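Local coordinates for mannan endo-1,4-beta-mannosidase (Bacillus subtilis, PDB 3CBW), which catalyses the endo-hydrolysis of beta-1,4-mannosidic linkages in mannan, galactomannan and glucomannan, and so takes part in glucomannan degradation, at residues Thr23-Asn28 against Asp338-Ile343; Asp98-Trp103 against Leu159-Asn164. The protein carries 3 engineered substitutions. All blocks are in the same frame, centred on the assembly; numbering follows the deposited sequence.

Contact 1: Thr23-Asn28 against Asp338-Ile343; sequences TKTVMN and DSLTPI
The flat amide of Asn28 is met at its nitrogen end by Ile343, whose CD1 lies 3.8 Å from ND2; the methyl sits beyond that end, raised obliquely out of the amide plane. At the other end of the group, OD1 accepts a hydrogen bond from the backbone N of Val12, which limits rotation of the amide. The two side chains cross at about a right angle. CG anti to the backbone N (chi1 -169°) brings the amide end of Asn28 close to the isoleucine. One helical turn earlier, the methyl CG2 of Thr25 touches CD2 of Leu340 at 3.7 Å, the side chains sliding past each other in opposite directions. The hydroxyl OG1 of Thr25 bonds to Gln21 NE2 instead. Across the segments this is thin surface packing: methyl on methyl at Thr25, amide nitrogen against a methyl at Asn28. Leu340 and Ile343 also rest on Trp29 of the same helix. Helix 21-32 turns its other side, with Val26 and Met27, onto Ile221 of strand 220-224 in the TIM barrel, while segment 338-343, whose strand 339-340 pairs antiparallel with 335-336, runs past its outward side.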
loop_
_atom_site.group_PDB
_atom_site.type_symbol
_atom_site.label_atom_id
_atom_site.label_comp_id
_atom_site.label_asym_id
_atom_site.label_seq_id
_atom_site.Cartn_x
_atom_site.Cartn_y
_atom_site.Cartn_z
ATOM N N THR A 23 -4.394 11.191 12.276
ATOM C CA THR A 23 -3.509 10.109 11.876
ATOM C C THR A 23 -3.076 9.279 13.080
ATOM O O THR A 23 -3.054 8.053 13.016
ATOM C CB THR A 23 -2.327 10.658 11.075
ATOM O OG1 THR A 23 -2.829 11.166 9.832
ATOM C CG2 THR A 23 -1.304 9.579 10.777
ATOM N N LYS A 24 -2.751 9.930 14.193
ATOM C CA LYS A 24 -2.447 9.206 15.436
ATOM C C LYS A 24 -3.613 8.326 15.875
ATOM O O LYS A 24 -3.416 7.167 16.238
ATOM C CB LYS A 24 -2.079 10.186 16.555
ATOM C CG LYS A 24 -0.783 10.945 16.302
ATOM C CD LYS A 24 -0.393 11.842 17.473
ATOM C CE LYS A 24 0.372 11.074 18.532
ATOM N NZ LYS A 24 0.740 11.919 19.699
ATOM N N THR A 25 -4.819 8.877 15.848
ATOM C CA THR A 25 -6.002 8.135 16.265
ATOM C C THR A 25 -6.241 6.924 15.370
ATOM O O THR A 25 -6.439 5.813 15.855
ATOM C CB THR A 25 -7.217 9.054 16.272
ATOM O OG1 THR A 25 -7.011 10.033 17.293
ATOM C CG2 THR A 25 -8.489 8.282 16.552
ATOM N N VAL A 26 -6.190 7.137 14.062
ATOM C CA VAL A 26 -6.408 6.054 13.116
ATOM C C VAL A 26 -5.344 4.968 13.282
ATOM O O VAL A 26 -5.668 3.779 13.257
ATOM C CB VAL A 26 -6.453 6.591 11.669
ATOM C CG1 VAL A 26 -6.299 5.470 10.634
ATOM C CG2 VAL A 26 -7.743 7.364 11.452
ATOM N N MET A 27 -4.083 5.355 13.471
ATOM C CA MET A 27 -3.038 4.350 13.610
ATOM C C MET A 27 -3.267 3.481 14.848
ATOM O O MET A 27 -3.145 2.252 14.788
ATOM C CB MET A 27 -1.652 5.003 13.677
ATOM C CG MET A 27 -0.519 3.989 13.665
ATOM S SD MET A 27 -0.392 3.000 12.116
ATOM C CE MET A 27 -0.395 1.324 12.807
ATOM N N ASN A 28 -3.573 4.107 15.981
ATOM C CA ASN A 28 -3.834 3.344 17.190
ATOM C C ASN A 28 -5.053 2.436 17.023
ATOM O O ASN A 28 -5.066 1.283 17.475
ATOM C CB ASN A 28 -4.013 4.275 18.397
ATOM C CG ASN A 28 -4.019 3.513 19.703
ATOM O OD1 ASN A 28 -3.165 2.666 19.925
ATOM N ND2 ASN A 28 -4.981 3.803 20.561
ATOM N N ASP A 338 -20.348 10.437 15.331
ATOM C CA ASP A 338 -19.350 11.348 15.897
ATOM C C ASP A 338 -18.393 10.659 16.857
ATOM O O ASP A 338 -17.541 11.313 17.474
ATOM C CB ASP A 338 -20.022 12.558 16.574
ATOM C CG ASP A 338 -20.950 12.173 17.729
ATOM O OD1 ASP A 338 -20.972 11.004 18.174
ATOM O OD2 ASP A 338 -21.679 13.066 18.204
ATOM N N SER A 339 -18.532 9.345 16.984
ATOM C CA SER A 339 -17.652 8.586 17.852
ATOM C C SER A 339 -16.853 7.562 17.059
ATOM O O SER A 339 -17.234 7.144 15.957
ATOM C CB SER A 339 -18.445 7.909 18.974
ATOM O OG SER A 339 -19.285 6.893 18.454
ATOM N N LEU A 340 -15.730 7.156 17.623
ATOM C CA LEU A 340 -14.921 6.123 17.016
ATOM C C LEU A 340 -15.433 4.771 17.469
ATOM O O LEU A 340 -15.822 4.615 18.632
ATOM C CB LEU A 340 -13.472 6.306 17.452
ATOM C CG LEU A 340 -12.427 5.412 16.805
ATOM C CD1 LEU A 340 -12.410 5.594 15.294
ATOM C CD2 LEU A 340 -11.069 5.731 17.414
ATOM N N THR A 341 -15.454 3.784 16.566
ATOM C CA THR A 341 -15.783 2.424 17.008
ATOM C C THR A 341 -14.674 1.913 17.944
ATOM O O THR A 341 -13.543 2.406 17.896
ATOM C CB THR A 341 -16.023 1.455 15.838
ATOM O OG1 THR A 341 -14.845 1.399 15.020
ATOM C CG2 THR A 341 -17.241 1.882 14.995
ATOM N N PRO A 342 -15.001 0.955 18.832
ATOM C CA PRO A 342 -14.134 0.624 19.960
ATOM C C PRO A 342 -12.696 0.242 19.667
ATOM O O PRO A 342 -12.391 -0.477 18.696
ATOM C CB PRO A 342 -14.850 -0.561 20.616
ATOM C CG PRO A 342 -16.280 -0.343 20.291
ATOM C CD PRO A 342 -16.253 0.175 18.877
ATOM N N ILE A 343 -11.814 0.747 20.515
ATOM C CA ILE A 343 -10.454 0.272 20.590
ATOM C C ILE A 343 -10.416 -0.739 21.729
ATOM O O ILE A 343 -10.604 -0.382 22.901
ATOM C CB ILE A 343 -9.465 1.435 20.813
ATOM C CG1 ILE A 343 -9.482 2.367 19.591
ATOM C CG2 ILE A 343 -8.058 0.908 21.091
ATOM C CD1 ILE A 343 -8.653 3.646 19.723
#

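Contact 2: Asp98-Trp103 against Leu159-Asn164; sequences DLMSYW and LQELEN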
loop_
_atom_site.group_PDB
_atom_site.type_symbol
_atom_site.label_atom_id
_atom_site.label_comp_id
_atom_site.label_asym_id
_atom_site.label_seq_id
_atom_site.Cartn_x
_atom_site.Cartn_y
_atom_site.Cartn_z
ATOM N N ASP A 98 -11.346 12.403 -4.853
ATOM C CA ASP A 98 -12.050 11.173 -4.510
ATOM C C ASP A 98 -11.499 10.513 -3.250
ATOM O O ASP A 98 -12.258 9.943 -2.464
ATOM C CB ASP A 98 -12.034 10.199 -5.682
ATOM C CG ASP A 98 -13.020 10.588 -6.773
ATOM O OD1 ASP A 98 -14.020 11.281 -6.480
ATOM O OD2 ASP A 98 -12.799 10.200 -7.933
ATOM N N LEU A 99 -10.187 10.607 -3.046
ATOM C CA LEU A 99 -9.598 10.049 -1.832
ATOM C C LEU A 99 -10.044 10.814 -0.586
ATOM O O LEU A 99 -10.364 10.215 0.441
ATOM C CB LEU A 99 -8.082 10.045 -1.940
ATOM C CG LEU A 99 -7.437 9.224 -3.062
ATOM C CD1 LEU A 99 -5.927 9.313 -2.974
ATOM C CD2 LEU A 99 -7.885 7.767 -3.062
ATOM N N MET A 100 -10.051 12.140 -0.680
ATOM C CA MET A 100 -10.526 12.973 0.421
ATOM C C MET A 100 -11.997 12.710 0.721
ATOM O O MET A 100 -12.392 12.579 1.880
ATOM C CB MET A 100 -10.298 14.450 0.099
ATOM C CG MET A 100 -8.825 14.820 -0.097
ATOM S SD MET A 100 -8.466 16.561 -0.490
ATOM C CE MET A 100 -10.157 17.112 -0.791
ATOM N N SER A 101 -12.796 12.578 -0.328
ATOM C CA SER A 101 -14.211 12.284 -0.167
ATOM C C SER A 101 -14.422 10.916 0.457
ATOM O O SER A 101 -15.355 10.721 1.242
ATOM C CB SER A 101 -14.928 12.351 -1.510
ATOM O OG SER A 101 -14.858 13.653 -2.059
ATOM N N TYR A 102 -13.544 9.970 0.118
ATOM C CA TYR A 102 -13.664 8.626 0.673
ATOM C C TYR A 102 -13.492 8.653 2.183
ATOM O O TYR A 102 -14.267 8.011 2.911
ATOM C CB TYR A 102 -12.672 7.642 0.026
ATOM C CG TYR A 102 -13.267 6.263 -0.148
ATOM C CD1 TYR A 102 -13.000 5.237 0.753
ATOM C CD2 TYR A 102 -14.124 5.992 -1.212
ATOM C CE1 TYR A 102 -13.573 3.984 0.600
ATOM C CE2 TYR A 102 -14.692 4.738 -1.382
ATOM C CZ TYR A 102 -14.408 3.735 -0.474
ATOM O OH TYR A 102 -15.000 2.508 -0.652
ATOM N N TRP A 103 -12.500 9.411 2.657
ATOM C CA TRP A 103 -12.306 9.629 4.091
ATOM C C TRP A 103 -13.512 10.311 4.737
ATOM O O TRP A 103 -14.016 9.860 5.781
ATOM C CB TRP A 103 -11.041 10.444 4.350
ATOM C CG TRP A 103 -10.934 10.930 5.765
ATOM C CD1 TRP A 103 -11.167 12.199 6.215
ATOM C CD2 TRP A 103 -10.619 10.145 6.915
ATOM N NE1 TRP A 103 -10.997 12.255 7.577
ATOM C CE2 TRP A 103 -10.660 11.008 8.030
ATOM C CE3 TRP A 103 -10.287 8.799 7.114
ATOM C CZ2 TRP A 103 -10.405 10.565 9.319
ATOM C CZ3 TRP A 103 -10.029 8.366 8.401
ATOM C CH2 TRP A 103 -10.082 9.251 9.487
ATOM N N LEU A 159 0.293 14.950 -2.080
ATOM C CA LEU A 159 0.005 14.518 -0.708
ATOM C C LEU A 159 -0.393 15.688 0.198
ATOM O O LEU A 159 -1.264 15.553 1.073
ATOM C CB LEU A 159 1.163 13.715 -0.112
ATOM C CG LEU A 159 1.461 12.396 -0.837
ATOM C CD1 LEU A 159 2.726 11.774 -0.296
ATOM C CD2 LEU A 159 0.312 11.426 -0.729
ATOM N N GLN A 160 0.203 16.853 -0.041
ATOM C CA GLN A 160 -0.114 18.039 0.744
ATOM C C GLN A 160 -1.593 18.400 0.651
ATOM O O GLN A 160 -2.175 18.862 1.623
ATOM C CB GLN A 160 0.736 19.209 0.247
ATOM C CG GLN A 160 0.513 20.506 0.982
ATOM C CD GLN A 160 1.027 20.457 2.387
ATOM O OE1 GLN A 160 2.152 20.013 2.633
ATOM N NE2 GLN A 160 0.213 20.923 3.331
ATOM N N GLU A 161 -2.193 18.183 -0.521
ATOM C CA GLU A 161 -3.605 18.500 -0.701
ATOM C C GLU A 161 -4.472 17.713 0.297
ATOM O O GLU A 161 -5.407 18.244 0.893
ATOM C CB GLU A 161 -4.044 18.230 -2.137
ATOM C CG GLU A 161 -5.466 18.673 -2.387
ATOM C CD GLU A 161 -5.950 18.416 -3.796
ATOM O OE1 GLU A 161 -5.216 17.801 -4.614
ATOM O OE2 GLU A 161 -7.094 18.837 -4.065
ATOM N N LEU A 162 -4.134 16.444 0.503
ATOM C CA LEU A 162 -4.861 15.605 1.455
ATOM C C LEU A 162 -4.574 16.038 2.892
ATOM O O LEU A 162 -5.485 16.083 3.721
ATOM C CB LEU A 162 -4.503 14.125 1.245
ATOM C CG LEU A 162 -4.644 13.629 -0.205
ATOM C CD1 LEU A 162 -3.983 12.278 -0.387
ATOM C CD2 LEU A 162 -6.072 13.590 -0.663
ATOM N N GLU A 163 -3.324 16.393 3.180
ATOM C CA GLU A 163 -2.950 16.833 4.517
ATOM C C GLU A 163 -3.710 18.088 4.937
ATOM O O GLU A 163 -4.058 18.246 6.109
ATOM C CB GLU A 163 -1.450 17.080 4.576
ATOM C CG GLU A 163 -0.948 17.276 5.989
ATOM C CD GLU A 163 0.461 17.765 6.046
ATOM O OE1 GLU A 163 0.981 18.202 4.998
ATOM O OE2 GLU A 163 1.049 17.686 7.142
ATOM N N ASN A 164 -3.974 18.970 3.974
ATOM C CA ASN A 164 -4.698 20.224 4.241
ATOM C C ASN A 164 -6.120 20.004 4.736
ATOM O O ASN A 164 -6.706 20.893 5.371
ATOM C CB ASN A 164 -4.716 21.108 2.993
ATOM C CG ASN A 164 -3.354 21.703 2.678
ATOM O OD1 ASN A 164 -2.460 21.709 3.517
ATOM N ND2 ASN A 164 -3.199 22.222 1.465
#
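Met100 and Leu162 meet between two neighbouring outer helices of the TIM barrel, helix 96-104, which leads into strand 108-114, and helix 143-163, which follows it. The short segments run in the same general direction, their axes 10.4 Å apart at a crossing angle of -28°. The two side chains slant across one another, Met100 pointing at the facing helix and Leu162 bringing its CD2 branch round to meet it. The sulfur SD of Met100 lies 3.8 Å from that methyl and equally far from the backbone O of Glu161. The modelled approach of Met100 CG to Leu162 CD2 is too short for two carbons, so its exact geometry is doubtful, although the pairing of the two residues is clear. Deeper in the interface, CB of Leu99 sits 4.3 Å from the same CD2. Leu99 and Leu162 both reach Ile111 of strand 108-114, joining the interhelical layer to the barrel wall. On the outer side, the extended chain of Glu161 (CG anti to its backbone N, chi1 -175°) passes the end of Met100 at a steep angle, its CG 4.1 Å from Met100 SD. Its carboxylate OE1 takes a hydrogen bond from Asn96 ND2, a polar link from helix 143-163 back to the start of helix 96-104. Where the second segment closes, Gln160 NE2 donates to Asn164 OD1 at 2.8 Å; the acceptor lies close to the glutamine amide plane, whereas the donor is tilted from the plane of the asparagine carbonyl.

In the fold
Contact 2 is nested within the long loop closed by contact 1: the order along the chain is 23-28, 98-103, 159-164, 338-343. Their centres are 18 Å apart, yet they touch directly, with Val26 CG2 of contact 1 lying 3.6 Å from Trp103 CH2 of contact 2. Thr23 and Trp103 also share Pro168 as a neighbour. The same tryptophan meets Trp335 edge-to-face, so helix 96-104 touches the first segment of contact 1 directly and is linked to the second through the neighbouring strand 335-336. Together the contacts join the first helix and the C-terminal end of the chain to helices packed around the parallel barrel, in its outer layer; contact 1 lies away from the annotated sites.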